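Side-chain contact in GDP-6-deoxy-D-mannose reductase (Pseudomonas aeruginosa, PDB 6X3B), which probably reduces GDP-4-dehydro-6-deoxy-D-mannose to GDP-rhamnose with NADPH, a step in making lipopolysaccharide O-antigen: residues K36-Y41 with A231-L236. Residues are numbered along the deposited sequence; the frame is centred on the assembly and turned at random.
Sequences KHLQAY and AYLRLL
Leu233 reaches out from helix 225-238 and sets one methyl, CD1, against the phenol ring of Tyr41 on helix 33-44. That methyl lies obliquely to the ring, nearest Tyr41 CE1 at 3.7 Å and a little farther, 4.0 Å, from Tyr41 CD1. The two side chains run past one another in opposite senses, each heading for the other's helix. Tyr41 gets there by holding CG anti to its own backbone nitrogen (chi1 -170°), which carries the ring toward helix 225-238, where it also rests on Gln226 and Ser230. One turn back along the same helix, Leu38 offers its own CD1 to Leu233 CD1 at a looser 4.4 Å. The leucine methyl is thus shared between Leu38 and Tyr41, and the contact is wholly apolar. The closest backbone approach, Leu38 CA to Leu233 CA, is 9.7 Å, and side chains alone bridge that spacing. Leu38 also touches Leu229, and so does His37, whose NE2 is hydrogen-bonded to Pro184 O. Both helices belong to the Rossmann-type NADPH-binding domain, and the Leu38 side chain lies about 9 Å from the bound cofactor. Helix 33-44 follows the first strand, 23-28, while helix 225-238 is seated on the central mixed sheet, its Tyr232 and Leu236 packing against strand 119-123 and Tyr232 and Leu235 against strand 172-182.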
loop_
_atom_site.group_PDB
_atom_site.type_symbol
_atom_site.label_atom_id
_atom_site.label_comp_id
_atom_site.label_asym_id
_atom_site.label_seq_id
_atom_site.Cartn_x
_atom_site.Cartn_y
_atom_site.Cartn_z
ATOM N N LYS A 36 -26.241 0.804 -5.055
ATOM C CA LYS A 36 -27.674 0.781 -5.459
ATOM C C LYS A 36 -28.115 -0.663 -5.717
ATOM O O LYS A 36 -29.239 -1.008 -5.332
ATOM C CB LYS A 36 -27.900 1.685 -6.673
ATOM C CG LYS A 36 -27.749 3.171 -6.391
ATOM C CD LYS A 36 -27.835 4.031 -7.625
ATOM C CE LYS A 36 -29.200 3.979 -8.280
ATOM N NZ LYS A 36 -29.304 4.919 -9.421
ATOM N N HIS A 37 -27.263 -1.462 -6.361
ATOM C CA HIS A 37 -27.585 -2.886 -6.623
ATOM C C HIS A 37 -27.613 -3.658 -5.299
ATOM O O HIS A 37 -28.444 -4.565 -5.173
ATOM C CB HIS A 37 -26.587 -3.481 -7.620
ATOM C CG HIS A 37 -26.903 -3.152 -9.040
ATOM N ND1 HIS A 37 -27.977 -3.702 -9.700
ATOM C CD2 HIS A 37 -26.296 -2.330 -9.921
ATOM C CE1 HIS A 37 -28.018 -3.238 -10.929
ATOM N NE2 HIS A 37 -27.000 -2.395 -11.088
ATOM N N LEU A 38 -26.744 -3.303 -4.349
ATOM C CA LEU A 38 -26.729 -4.027 -3.077
ATOM C C LEU A 38 -27.971 -3.712 -2.251
ATOM O O LEU A 38 -28.556 -4.609 -1.639
ATOM C CB LEU A 38 -25.470 -3.692 -2.275
ATOM C CG LEU A 38 -25.268 -4.380 -0.913
ATOM C CD1 LEU A 38 -25.495 -5.902 -1.019
ATOM C CD2 LEU A 38 -23.871 -4.076 -0.341
ATOM N N GLN A 39 -28.381 -2.440 -2.213
ATOM C CA GLN A 39 -29.609 -2.098 -1.506
ATOM C C GLN A 39 -30.808 -2.845 -2.085
ATOM O O GLN A 39 -31.657 -3.346 -1.340
ATOM C CB GLN A 39 -29.834 -0.586 -1.549
ATOM C CG GLN A 39 -31.092 -0.161 -0.811
ATOM C CD GLN A 39 -31.188 1.332 -0.631
ATOM O OE1 GLN A 39 -30.246 2.065 -0.926
ATOM N NE2 GLN A 39 -32.333 1.794 -0.133
ATOM N N ALA A 40 -30.888 -2.948 -3.411
ATOM C CA ALA A 40 -31.989 -3.689 -4.026
ATOM C C ALA A 40 -31.893 -5.175 -3.699
ATOM O O ALA A 40 -32.896 -5.807 -3.355
ATOM C CB ALA A 40 -31.987 -3.467 -5.540
ATOM N N TYR A 41 -30.686 -5.734 -3.785
ATOM C CA TYR A 41 -30.453 -7.130 -3.434
ATOM C C TYR A 41 -30.947 -7.424 -2.031
ATOM O O TYR A 41 -31.709 -8.373 -1.816
ATOM C CB TYR A 41 -28.955 -7.441 -3.565
ATOM C CG TYR A 41 -28.554 -8.912 -3.457
ATOM C CD1 TYR A 41 -28.755 -9.638 -2.286
ATOM C CD2 TYR A 41 -27.916 -9.552 -4.520
ATOM C CE1 TYR A 41 -28.368 -10.982 -2.185
ATOM C CE2 TYR A 41 -27.521 -10.889 -4.433
ATOM C CZ TYR A 41 -27.749 -11.596 -3.266
ATOM O OH TYR A 41 -27.351 -12.914 -3.197
ATOM N N ALA A 231 -20.841 -12.533 -3.575
ATOM C CA ALA A 231 -19.526 -12.842 -3.031
ATOM C C ALA A 231 -19.233 -12.016 -1.791
ATOM O O ALA A 231 -18.666 -12.537 -0.833
ATOM C CB ALA A 231 -18.452 -12.614 -4.105
ATOM N N TYR A 232 -19.597 -10.714 -1.785
ATOM C CA TYR A 232 -19.309 -9.883 -0.608
ATOM C C TYR A 232 -20.087 -10.362 0.608
ATOM O O TYR A 232 -19.556 -10.399 1.731
ATOM C CB TYR A 232 -19.650 -8.402 -0.862
ATOM C CG TYR A 232 -18.843 -7.719 -1.945
ATOM C CD1 TYR A 232 -17.706 -8.319 -2.494
ATOM C CD2 TYR A 232 -19.238 -6.475 -2.428
ATOM C CE1 TYR A 232 -16.983 -7.691 -3.516
ATOM C CE2 TYR A 232 -18.532 -5.825 -3.434
ATOM C CZ TYR A 232 -17.402 -6.431 -3.978
ATOM O OH TYR A 232 -16.680 -5.808 -4.980
ATOM N N LEU A 233 -21.360 -10.707 0.415
ATOM C CA LEU A 233 -22.167 -11.173 1.547
ATOM C C LEU A 233 -21.675 -12.523 2.067
ATOM O O LEU A 233 -21.714 -12.783 3.281
ATOM C CB LEU A 233 -23.637 -11.255 1.132
ATOM C CG LEU A 233 -24.290 -9.900 0.792
ATOM C CD1 LEU A 233 -25.739 -10.113 0.341
ATOM C CD2 LEU A 233 -24.227 -8.923 1.981
ATOM N N ARG A 234 -21.235 -13.407 1.168
ATOM C CA ARG A 234 -20.693 -14.694 1.626
ATOM C C ARG A 234 -19.348 -14.519 2.322
ATOM O O ARG A 234 -19.013 -15.282 3.245
ATOM C CB ARG A 234 -20.567 -15.657 0.452
ATOM C CG ARG A 234 -21.917 -15.997 -0.173
ATOM C CD ARG A 234 -21.840 -17.244 -1.007
ATOM N NE ARG A 234 -21.874 -18.417 -0.158
ATOM C CZ ARG A 234 -22.990 -19.018 0.236
ATOM N NH1 ARG A 234 -24.166 -18.549 -0.155
ATOM N NH2 ARG A 234 -22.924 -20.080 1.031
ATOM N N LEU A 235 -18.584 -13.500 1.924
ATOM C CA LEU A 235 -17.368 -13.174 2.656
ATOM C C LEU A 235 -17.690 -12.715 4.073
ATOM O O LEU A 235 -17.025 -13.133 5.035
ATOM C CB LEU A 235 -16.570 -12.113 1.896
ATOM C CG LEU A 235 -15.743 -12.668 0.741
ATOM C CD1 LEU A 235 -15.127 -11.525 -0.086
ATOM C CD2 LEU A 235 -14.671 -13.601 1.281
ATOM N N LEU A 236 -18.697 -11.835 4.224
ATOM C CA LEU A 236 -19.129 -11.435 5.562
ATOM C C LEU A 236 -19.504 -12.652 6.394
ATOM O O LEU A 236 -19.215 -12.703 7.594
ATOM C CB LEU A 236 -20.335 -10.500 5.489
ATOM C CG LEU A 236 -20.146 -9.133 4.824
ATOM C CD1 LEU A 236 -21.456 -8.348 4.934
ATOM C CD2 LEU A 236 -19.026 -8.359 5.508
#